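Local coordinates for protein ElaA (Escherichia coli, PDB 5Z6N), which probably transfers an acetyl group from acetyl coenzyme A to an amino group, at residues Gln22-Val27 with Tyr36-Gly41; Val29-Cys34 with Ala85-Lys90; Thr45-His50 with His105-Lys110; Ala61-Leu66 with Gln93-Lys98. All blocks are in the same frame, centred on the assembly; numbering follows the deposited sequence.

In the fold
From the N terminus, helix 14-31 first meets the loop that follows it: interaction 1 folds residues 36-41 back onto the helix and closes a short span of eight residues, half of them still helical. Interaction 2 starts from the last turn of the same helix, reaches the loop between strand 75-82 and helix 91-106, and crosses all three other contacts along the chain. Interaction 3 then ties the start of strand 49-54 to the end of helix 91-106. The span it closes contains interaction 4, where the same helix lies against neighbouring strand 59-67. The Asp40-Arg64 salt bridge joins interactions 1 and 4, while interactions 2 and 3 lie on opposite sides of the chain's centre.

Interaction 1. Residues Gln22-Val27 with Tyr36-Gly41; sequences QLRCAV and YQDIDG
Arg24 and Asp38 carry this buried contact: the arginine's NE and NH1 each take a different oxygen of Asp38, one from the carboxylate and one from the backbone. NE of Arg24 donates to Asp38 OD1 at 3.3 Å, nearly straight at 166°, arriving on the syn side of the carboxylate and forming a salt bridge. NH1 of Arg24 reaches the backbone O of Asp38 at 3.0 Å. Both acceptors lie close to the guanidinium plane, whereas the carboxylate stands almost perpendicular to it. A bend at chi3 (65°) turns the arginine tip along the loop, and Asp38 presents its carboxylate with CG anti to the backbone N (chi1 170°). OD2 of Asp38 lies 3.3 Å from Arg24 CB, so the carboxylate also rests against the root of the arginine.

The charges continue beyond the pair: NH2 of Arg24 forms a salt bridge with Asp43, a network likely to favour the ionised forms. The second subunit packs alongside, its Gln22 O accepting from Gln37 NE2. The pair lies where helix, loop and strand 75-82 meet: Arg24 packs on Ile81 of that strand, and Asp38 OD1 forms a further salt bridge with its Arg79.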
# COMPACT_ATOMS: atom_id res chain seq x y z
N GLN B 22 2.72 -2.91 3.17
CA GLN B 22 1.92 -4.09 3.46
C GLN B 22 1.64 -4.22 4.95
O GLN B 22 0.54 -4.62 5.35
CB GLN B 22 2.63 -5.33 2.93
CG GLN B 22 2.26 -6.63 3.62
CD GLN B 22 3.10 -7.80 3.12
OE1 GLN B 22 2.73 -8.47 2.16
NE2 GLN B 22 4.23 -8.05 3.77
N LEU B 23 2.63 -3.89 5.78
CA LEU B 23 2.44 -3.90 7.22
C LEU B 23 1.61 -2.71 7.68
O LEU B 23 0.81 -2.84 8.62
CB LEU B 23 3.80 -3.94 7.91
CG LEU B 23 3.98 -4.14 9.41
CD1 LEU B 23 3.97 -2.80 10.09
CD2 LEU B 23 2.92 -5.07 9.99
N ARG B 24 1.77 -1.55 7.03
CA ARG B 24 0.92 -0.41 7.33
C ARG B 24 -0.53 -0.69 6.95
O ARG B 24 -1.45 -0.38 7.71
CB ARG B 24 1.43 0.84 6.60
CG ARG B 24 2.47 1.63 7.36
CD ARG B 24 3.39 2.36 6.41
NE ARG B 24 2.68 3.38 5.64
CZ ARG B 24 3.27 4.31 4.90
NH1 ARG B 24 2.55 5.19 4.23
NH2 ARG B 24 4.59 4.36 4.84
N CYS B 25 -0.74 -1.28 5.77
CA CYS B 25 -2.08 -1.68 5.37
C CYS B 25 -2.67 -2.67 6.37
O CYS B 25 -3.83 -2.55 6.78
CB CYS B 25 -2.04 -2.29 3.97
SG CYS B 25 -3.65 -2.59 3.21
N ALA B 26 -1.87 -3.66 6.79
CA ALA B 26 -2.36 -4.70 7.68
C ALA B 26 -2.80 -4.15 9.03
O ALA B 26 -3.64 -4.76 9.70
CB ALA B 26 -1.27 -5.76 7.87
N VAL B 27 -2.26 -3.01 9.44
CA VAL B 27 -2.54 -2.48 10.77
C VAL B 27 -3.51 -1.30 10.77
O VAL B 27 -4.45 -1.26 11.57
CB VAL B 27 -1.24 -2.01 11.45
CG1 VAL B 27 -1.56 -1.21 12.69
CG2 VAL B 27 -0.36 -3.21 11.79
N TYR B 36 -8.97 4.01 4.19
CA TYR B 36 -8.41 5.35 4.06
C TYR B 36 -7.22 5.21 3.12
O TYR B 36 -6.86 4.10 2.70
CB TYR B 36 -8.03 6.11 5.34
CG TYR B 36 -6.64 5.82 5.88
CD1 TYR B 36 -6.36 4.62 6.52
CD2 TYR B 36 -5.62 6.75 5.76
CE1 TYR B 36 -5.09 4.35 7.02
CE2 TYR B 36 -4.35 6.50 6.25
CZ TYR B 36 -4.09 5.30 6.88
OH TYR B 36 -2.83 5.04 7.37
N GLN B 37 -6.62 6.35 2.77
CA GLN B 37 -5.50 6.39 1.82
C GLN B 37 -4.19 6.34 2.60
O GLN B 37 -3.57 7.36 2.91
CB GLN B 37 -5.59 7.64 0.95
CG GLN B 37 -4.59 7.68 -0.19
CD GLN B 37 -4.94 6.73 -1.32
OE1 GLN B 37 -6.09 6.68 -1.77
NE2 GLN B 37 -3.95 5.97 -1.78
N ASP B 38 -3.75 5.12 2.90
CA ASP B 38 -2.51 4.94 3.65
C ASP B 38 -1.29 5.37 2.83
O ASP B 38 -0.29 5.83 3.40
CB ASP B 38 -2.36 3.49 4.10
CG ASP B 38 -0.98 3.19 4.65
OD1 ASP B 38 -0.56 3.90 5.59
OD2 ASP B 38 -0.32 2.27 4.14
N ILE B 39 -1.36 5.22 1.52
CA ILE B 39 -0.24 5.50 0.63
C ILE B 39 -0.50 6.89 0.05
O ILE B 39 -1.18 7.06 -0.96
CB ILE B 39 -0.09 4.43 -0.45
CG1 ILE B 39 0.20 3.08 0.22
CG2 ILE B 39 1.00 4.77 -1.42
CD1 ILE B 39 -0.28 1.88 -0.57
N ASP B 40 0.07 7.91 0.71
CA ASP B 40 -0.31 9.30 0.47
C ASP B 40 0.74 10.11 -0.26
O ASP B 40 0.52 11.31 -0.50
CB ASP B 40 -0.64 9.98 1.81
CG ASP B 40 0.49 9.87 2.82
OD1 ASP B 40 1.60 9.43 2.45
OD2 ASP B 40 0.27 10.22 3.99
N GLY B 41 1.87 9.52 -0.63
CA GLY B 41 2.91 10.27 -1.32
C GLY B 41 4.07 10.65 -0.42
O GLY B 41 5.23 10.62 -0.84

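Interaction 2. Residues Val29-Cys34 with Ala85-Lys90; sequences VVEQNC and ALRGEK
Glu31 and Arg87 reach toward each other from opposite directions and meet in a salt bridge at the protein surface, their backbones well apart. The arginine can be followed outward. From CB, CG lies beside the backbone N and anti to the carbonyl carbon (chi1 -46°), and the chain then runs extended through CD to NE, which carries the guanidinium across to the end of helix 14-31. On the way the side chain packs on Val27 of that helix. NE donates to the backbone O of Val82, at the end of strand 75-82, a bond that helps fix the rotation of the guanidinium. CZ of Arg87 is 4.1 Å from Glu31 OE1.

At the tip, NH1 of Arg87 donates to Glu31 OE1 at 3.2 Å with an angle of 167°. OE1 sits at the edge of the guanidinium, near its plane, and accepts through its syn lone pair. NH2 of Arg87 is farther off, 3.8 Å from Glu31 OE2, so one bond and not a matched pair holds the two groups. The carboxylate and guanidinium planes are nearly coplanar, 18° apart, and the extended chain of Glu31 beyond CG brings its acid to this position.

Glu84 contributes a long, weak ion pair to Arg87 NH2, and its OE2 also lies close to Glu31 OE2, where the arginine charge probably eases the repulsion. In GNAT enzymes the loop holding Arg87 commonly binds the pyrophosphate of acetyl coenzyme A; a similar role here is only inferred. The bridge links the C-terminal turn of helix 14-31 to this loop, which joins strand 75-82 with helix 91-106.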
# COMPACT_ATOMS: atom_id res chain seq x y z
N VAL B 29 -5.23 -0.09 8.00
CA VAL B 29 -6.37 -0.29 7.10
C VAL B 29 -7.20 -1.49 7.52
O VAL B 29 -8.40 -1.37 7.77
CB VAL B 29 -5.89 -0.41 5.64
CG1 VAL B 29 -7.05 -0.78 4.74
CG2 VAL B 29 -5.25 0.89 5.18
N VAL B 30 -6.57 -2.66 7.61
CA VAL B 30 -7.27 -3.93 7.80
C VAL B 30 -7.74 -4.19 9.22
O VAL B 30 -8.93 -4.42 9.47
CB VAL B 30 -6.37 -5.10 7.38
CG1 VAL B 30 -7.11 -6.41 7.54
CG2 VAL B 30 -5.92 -4.93 5.94
N GLU B 31 -6.81 -4.14 10.17
CA GLU B 31 -7.11 -4.56 11.54
C GLU B 31 -7.83 -3.43 12.25
O GLU B 31 -8.69 -3.66 13.10
CB GLU B 31 -5.83 -4.96 12.28
CG GLU B 31 -5.74 -4.54 13.74
CD GLU B 31 -4.36 -4.79 14.32
OE1 GLU B 31 -4.27 -5.04 15.54
OE2 GLU B 31 -3.38 -4.73 13.55
N GLN B 32 -7.48 -2.18 11.93
CA GLN B 32 -8.13 -1.03 12.53
C GLN B 32 -9.38 -0.60 11.79
O GLN B 32 -9.97 0.44 12.13
CB GLN B 32 -7.14 0.14 12.65
CG GLN B 32 -6.44 0.16 14.01
CD GLN B 32 -5.23 1.08 14.06
OE1 GLN B 32 -5.16 2.08 13.34
NE2 GLN B 32 -4.27 0.74 14.92
N ASN B 33 -9.81 -1.37 10.78
CA ASN B 33 -11.13 -1.21 10.16
C ASN B 33 -11.35 0.22 9.67
O ASN B 33 -12.34 0.88 10.00
CB ASN B 33 -12.23 -1.63 11.15
CG ASN B 33 -13.59 -1.74 10.50
OD1 ASN B 33 -13.75 -2.35 9.44
ND2 ASN B 33 -14.59 -1.13 11.14
N CYS B 34 -10.40 0.71 8.87
CA CYS B 34 -10.39 2.12 8.46
C CYS B 34 -10.01 2.24 6.99
O CYS B 34 -8.83 2.38 6.65
CB CYS B 34 -9.43 2.93 9.34
SG CYS B 34 -9.32 4.68 8.92
N ALA B 85 1.88 -9.81 16.73
CA ALA B 85 2.47 -10.99 17.36
C ALA B 85 3.52 -10.62 18.40
O ALA B 85 3.84 -11.46 19.26
CB ALA B 85 3.08 -11.90 16.30
N LEU B 86 4.05 -9.40 18.36
CA LEU B 86 5.22 -9.03 19.16
C LEU B 86 4.94 -7.92 20.17
O LEU B 86 5.88 -7.28 20.64
CB LEU B 86 6.37 -8.59 18.25
CG LEU B 86 7.33 -9.66 17.72
CD1 LEU B 86 6.73 -10.40 16.55
CD2 LEU B 86 8.65 -9.01 17.35
N ARG B 87 3.68 -7.67 20.52
CA ARG B 87 3.39 -6.51 21.35
C ARG B 87 3.30 -6.86 22.83
O ARG B 87 3.15 -8.02 23.22
CB ARG B 87 2.10 -5.81 20.92
CG ARG B 87 1.98 -5.59 19.44
CD ARG B 87 0.56 -5.17 19.04
NE ARG B 87 0.59 -4.59 17.71
CZ ARG B 87 -0.50 -4.46 16.96
NH1 ARG B 87 -1.67 -4.86 17.43
NH2 ARG B 87 -0.42 -3.94 15.75
N GLY B 88 3.39 -5.81 23.65
CA GLY B 88 3.42 -5.95 25.09
C GLY B 88 4.78 -6.33 25.64
O GLY B 88 4.85 -7.00 26.68
N GLU B 89 5.86 -5.92 24.97
CA GLU B 89 7.16 -6.50 25.29
C GLU B 89 8.40 -5.69 24.91
O GLU B 89 9.41 -6.27 24.49
CB GLU B 89 7.25 -7.89 24.68
CG GLU B 89 8.14 -8.86 25.43
CD GLU B 89 7.67 -10.29 25.29
OE1 GLU B 89 6.66 -10.51 24.58
OE2 GLU B 89 8.31 -11.19 25.87
N LYS B 90 8.35 -4.37 25.06
CA LYS B 90 9.47 -3.44 25.08
C LYS B 90 9.87 -3.01 23.66
O LYS B 90 10.68 -2.08 23.52
CB LYS B 90 10.73 -3.99 25.78
CG LYS B 90 11.17 -3.25 27.04
CD LYS B 90 12.13 -4.12 27.85
CE LYS B 90 12.82 -3.35 28.98
NZ LYS B 90 11.91 -2.92 30.08

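Interaction 3. Residues Thr45-His50 with His105-Lys110; sequences TGDNRH and HHWPDK
Arg49, Asp47, His106 and Trp107 form a partly buried contact of CH-pi and edge-on approaches, with no hydrogen bond across it, between the start of strand 49-54 and the end of helix 91-106. Its centre is a CH-pi contact: CD of Arg49 sits over the middle of the His106 ring, 3.8 Å from the ring centroid and only 9° off the normal. The bend at chi3 (37°) brings NE over the same imidazole face, the guanidinium tilted 38° from the ring, with His106 CE1 toward the guanidinium's rim. NH1 of Arg49 comes to 2.9 Å from His106 NE2, but the angle is poor for a hydrogen bond. The stronger polar partner of Arg49 lies outside: NE forms a salt bridge with Asp6 of strand 3-8.

The indole of Trp107 makes the second half of the contact. Its six-membered ring points at residue 47: CZ2 of Trp107 is 3.3 Å from Asp47 OD2, and CH2 is 3.4 Å from the backbone O of Asp47, which lies in the ring plane at the edge. The Asp47 carboxylate stands nearly upright to the indole. CG of Arg49 touches CH2 of Trp107 obliquely, so the arginine bridges both aromatic rings. Trp107 gets there with CG anti to its carbonyl carbon, just where the chain leaves the helix.

A type II' turn from Thr45 to Asn48 leads into the strand. Around the contact, Trp107 also packs on Lys67 of strand 59-67 and Val75 of strand 75-82, while Arg49 and Asp47 touch His8 of strand 3-8.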
# COMPACT_ATOMS: atom_id res chain seq x y z
N THR B 45 9.82 11.58 -0.75
CA THR B 45 10.00 12.98 -1.10
C THR B 45 10.81 13.62 0.02
O THR B 45 10.73 13.21 1.18
CB THR B 45 8.72 13.79 -1.38
OG1 THR B 45 9.06 14.99 -2.08
CG2 THR B 45 8.01 14.15 -0.09
N GLY B 46 11.60 14.62 -0.36
CA GLY B 46 12.35 15.44 0.58
C GLY B 46 13.44 14.73 1.34
O GLY B 46 14.15 13.89 0.78
N ASP B 47 13.58 15.06 2.62
CA ASP B 47 14.55 14.43 3.52
C ASP B 47 13.89 13.42 4.45
O ASP B 47 14.35 13.22 5.58
CB ASP B 47 15.28 15.50 4.33
CG ASP B 47 16.76 15.22 4.46
OD1 ASP B 47 17.35 14.67 3.50
OD2 ASP B 47 17.35 15.56 5.51
N ASN B 48 12.82 12.78 3.99
CA ASN B 48 12.01 11.92 4.85
C ASN B 48 12.63 10.53 4.94
O ASN B 48 13.10 9.97 3.95
CB ASN B 48 10.58 11.83 4.32
CG ASN B 48 9.85 13.15 4.43
OD1 ASN B 48 10.26 14.04 5.17
ND2 ASN B 48 8.76 13.28 3.70
N ARG B 49 12.60 9.97 6.15
CA ARG B 49 13.26 8.72 6.47
C ARG B 49 12.24 7.71 6.98
O ARG B 49 11.15 8.08 7.43
CB ARG B 49 14.35 8.92 7.54
CG ARG B 49 15.09 10.24 7.44
CD ARG B 49 16.34 10.25 8.30
NE ARG B 49 17.01 8.96 8.31
CZ ARG B 49 18.07 8.67 7.57
NH1 ARG B 49 18.59 9.59 6.77
NH2 ARG B 49 18.63 7.47 7.62
N HIS B 50 12.61 6.44 6.92
CA HIS B 50 11.80 5.35 7.45
C HIS B 50 12.65 4.46 8.34
O HIS B 50 13.83 4.21 8.05
CB HIS B 50 11.16 4.51 6.33
CG HIS B 50 10.55 5.32 5.23
ND1 HIS B 50 11.30 5.98 4.28
CD2 HIS B 50 9.25 5.60 4.94
CE1 HIS B 50 10.49 6.61 3.44
NE2 HIS B 50 9.24 6.40 3.83
N HIS B 105 19.49 13.32 15.92
CA HIS B 105 20.70 13.41 15.10
C HIS B 105 20.49 14.31 13.90
O HIS B 105 21.18 15.33 13.73
CB HIS B 105 21.13 12.01 14.66
CG HIS B 105 22.50 11.96 14.04
ND1 HIS B 105 23.14 10.78 13.75
CD2 HIS B 105 23.33 12.95 13.65
CE1 HIS B 105 24.32 11.04 13.22
NE2 HIS B 105 24.46 12.35 13.14
N HIS B 106 19.52 13.97 13.04
CA HIS B 106 19.39 14.65 11.76
C HIS B 106 19.02 16.12 11.94
O HIS B 106 19.64 17.00 11.33
CB HIS B 106 18.38 13.93 10.87
CG HIS B 106 18.99 12.88 9.99
ND1 HIS B 106 19.44 11.67 10.48
CD2 HIS B 106 19.25 12.88 8.67
CE1 HIS B 106 19.93 10.96 9.48
NE2 HIS B 106 19.84 11.67 8.37
N TRP B 107 18.02 16.40 12.77
CA TRP B 107 17.55 17.77 12.99
C TRP B 107 17.52 18.10 14.48
O TRP B 107 16.44 18.19 15.08
CB TRP B 107 16.18 17.97 12.36
CG TRP B 107 16.17 17.56 10.94
CD1 TRP B 107 16.65 18.26 9.88
CD2 TRP B 107 15.69 16.32 10.43
NE1 TRP B 107 16.49 17.53 8.72
CE2 TRP B 107 15.90 16.34 9.04
CE3 TRP B 107 15.10 15.20 11.01
CZ2 TRP B 107 15.53 15.27 8.22
CZ3 TRP B 107 14.73 14.14 10.20
CH2 TRP B 107 14.95 14.18 8.81
N PRO B 108 18.68 18.30 15.10
CA PRO B 108 18.70 18.91 16.43
C PRO B 108 18.20 20.34 16.33
O PRO B 108 18.18 20.93 15.25
CB PRO B 108 20.18 18.85 16.83
CG PRO B 108 20.91 18.90 15.53
CD PRO B 108 20.04 18.18 14.53
N ASP B 109 17.77 20.88 17.47
CA ASP B 109 17.19 22.23 17.52
C ASP B 109 15.92 22.32 16.68
O ASP B 109 15.65 23.32 16.02
CB ASP B 109 18.21 23.29 17.10
CG ASP B 109 19.59 23.03 17.67
OD1 ASP B 109 19.68 22.41 18.75
OD2 ASP B 109 20.59 23.43 17.03
N LYS B 110 15.14 21.23 16.69
CA LYS B 110 13.80 21.20 16.11
C LYS B 110 13.00 20.23 16.99
O LYS B 110 13.46 19.11 17.26
CB LYS B 110 13.76 20.75 14.66
CG LYS B 110 13.83 21.87 13.63
CD LYS B 110 13.27 21.43 12.29
CE LYS B 110 13.12 22.60 11.32
NZ LYS B 110 14.43 23.26 11.04

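Interaction 4. Residues Ala61-Leu66 with Gln93-Lys98; sequences AYARIL and QQLMSK
Leu95 presses both methyl branches onto strand 59-67, touching the side chain of Ala63 and the backbone of Tyr62. CD1 of Leu95 meets Ala63 CB at 3.7 Å. The other branch, CD2, reaches the carbonyl of Tyr62, 3.2 Å from its O, and CD1 also approaches the carbonyl carbon of that residue at 3.9 Å. Both branches thus come up against the Tyr62 carbonyl, turned to the strand by a CG that lies anti to the backbone N (chi1 162°). Ala61 also points to this side, whereas the Tyr62 side chain leaves from the other side of the strand, where its hydroxyl makes a weak hydrogen bond with Arg24.

Farther out, Leu95 also packs on Val80 of strand 75-82, and Thr99, one turn along the helix, touches Ala63 and Ile65. The strand is held in place by backbone hydrogen bonds, Ala63 with Ile51 on one neighbour and Tyr62 with Ile81 on the other. Within the helix, Gln93 O accepts from both N and OG of Ser97.

The contact joins helix and sheet by van der Waals contact, one methyl against a methyl and one against a backbone carbonyl, without a hydrogen bond across it. The short side chain of Ala63 is consistent with a close approach of helix and strand, and Leu95 supplies most of the helix surface that meets it.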
# COMPACT_ATOMS: atom_id res chain seq x y z
N ALA B 61 8.16 -3.86 13.11
CA ALA B 61 8.17 -2.55 13.73
C ALA B 61 8.49 -1.51 12.66
O ALA B 61 9.32 -1.76 11.78
CB ALA B 61 9.20 -2.47 14.86
N TYR B 62 7.85 -0.35 12.75
CA TYR B 62 7.99 0.65 11.70
C TYR B 62 7.56 2.02 12.22
O TYR B 62 6.64 2.12 13.04
CB TYR B 62 7.16 0.29 10.46
CG TYR B 62 7.10 1.39 9.42
CD1 TYR B 62 8.06 1.48 8.43
CD2 TYR B 62 6.10 2.35 9.44
CE1 TYR B 62 8.03 2.47 7.49
CE2 TYR B 62 6.06 3.35 8.51
CZ TYR B 62 7.03 3.41 7.53
OH TYR B 62 7.01 4.40 6.58
N ALA B 63 8.22 3.06 11.71
CA ALA B 63 7.79 4.44 11.89
C ALA B 63 8.44 5.28 10.81
O ALA B 63 9.55 5.00 10.37
CB ALA B 63 8.15 4.97 13.29
N ARG B 64 7.72 6.32 10.38
CA ARG B 64 8.23 7.23 9.37
C ARG B 64 8.33 8.64 9.93
O ARG B 64 7.61 9.01 10.87
CB ARG B 64 7.37 7.23 8.09
CG ARG B 64 6.38 8.38 8.01
CD ARG B 64 5.58 8.33 6.69
NE ARG B 64 4.33 9.05 6.82
CZ ARG B 64 3.43 9.12 5.85
NH1 ARG B 64 3.64 8.52 4.69
NH2 ARG B 64 2.30 9.80 6.03
N ILE B 65 9.22 9.42 9.34
CA ILE B 65 9.59 10.74 9.83
C ILE B 65 9.45 11.73 8.69
O ILE B 65 10.11 11.60 7.66
CB ILE B 65 11.03 10.74 10.37
CG1 ILE B 65 11.22 9.67 11.44
CG2 ILE B 65 11.39 12.10 10.89
CD1 ILE B 65 12.65 9.49 11.86
N LEU B 66 8.59 12.73 8.88
CA LEU B 66 8.39 13.78 7.88
C LEU B 66 9.19 15.02 8.26
O LEU B 66 9.11 15.50 9.40
CB LEU B 66 6.91 14.11 7.74
CG LEU B 66 5.97 12.92 7.53
CD1 LEU B 66 4.54 13.37 7.39
CD2 LEU B 66 6.38 12.09 6.34
N GLN B 93 8.83 0.66 22.83
CA GLN B 93 9.76 1.58 23.47
C GLN B 93 11.09 1.64 22.71
O GLN B 93 11.74 2.69 22.69
CB GLN B 93 9.98 1.18 24.93
CG GLN B 93 11.18 1.80 25.61
CD GLN B 93 12.42 0.92 25.52
OE1 GLN B 93 12.36 -0.28 25.80
NE2 GLN B 93 13.54 1.51 25.12
N GLN B 94 11.49 0.53 22.08
CA GLN B 94 12.73 0.54 21.31
C GLN B 94 12.56 1.30 19.99
O GLN B 94 13.44 2.06 19.59
CB GLN B 94 13.19 -0.90 21.05
CG GLN B 94 13.91 -1.53 22.23
CD GLN B 94 13.86 -3.04 22.19
OE1 GLN B 94 13.67 -3.70 23.22
NE2 GLN B 94 14.01 -3.61 21.00
N LEU B 95 11.42 1.10 19.32
CA LEU B 95 11.17 1.82 18.07
C LEU B 95 11.16 3.33 18.29
O LEU B 95 11.76 4.09 17.53
CB LEU B 95 9.84 1.36 17.46
CG LEU B 95 9.19 2.25 16.41
CD1 LEU B 95 10.07 2.39 15.18
CD2 LEU B 95 7.82 1.71 16.03
N MET B 96 10.48 3.77 19.35
CA MET B 96 10.33 5.20 19.60
C MET B 96 11.68 5.86 19.88
O MET B 96 12.02 6.87 19.26
CB MET B 96 9.37 5.41 20.78
CG MET B 96 7.93 5.08 20.45
SD MET B 96 7.30 6.18 19.18
CE MET B 96 7.54 7.76 19.99
N SER B 97 12.45 5.29 20.80
CA SER B 97 13.71 5.91 21.20
C SER B 97 14.72 5.94 20.06
O SER B 97 15.52 6.89 19.97
CB SER B 97 14.29 5.18 22.41
OG SER B 97 14.29 3.78 22.20
N LYS B 98 14.72 4.93 19.19
CA LYS B 98 15.62 4.96 18.04
C LYS B 98 15.14 5.96 16.99
O LYS B 98 15.97 6.53 16.27
CB LYS B 98 15.75 3.56 17.44
CG LYS B 98 16.33 2.55 18.42
CD LYS B 98 16.69 1.24 17.73
CE LYS B 98 17.53 0.36 18.65
NZ LYS B 98 16.75 -0.15 19.82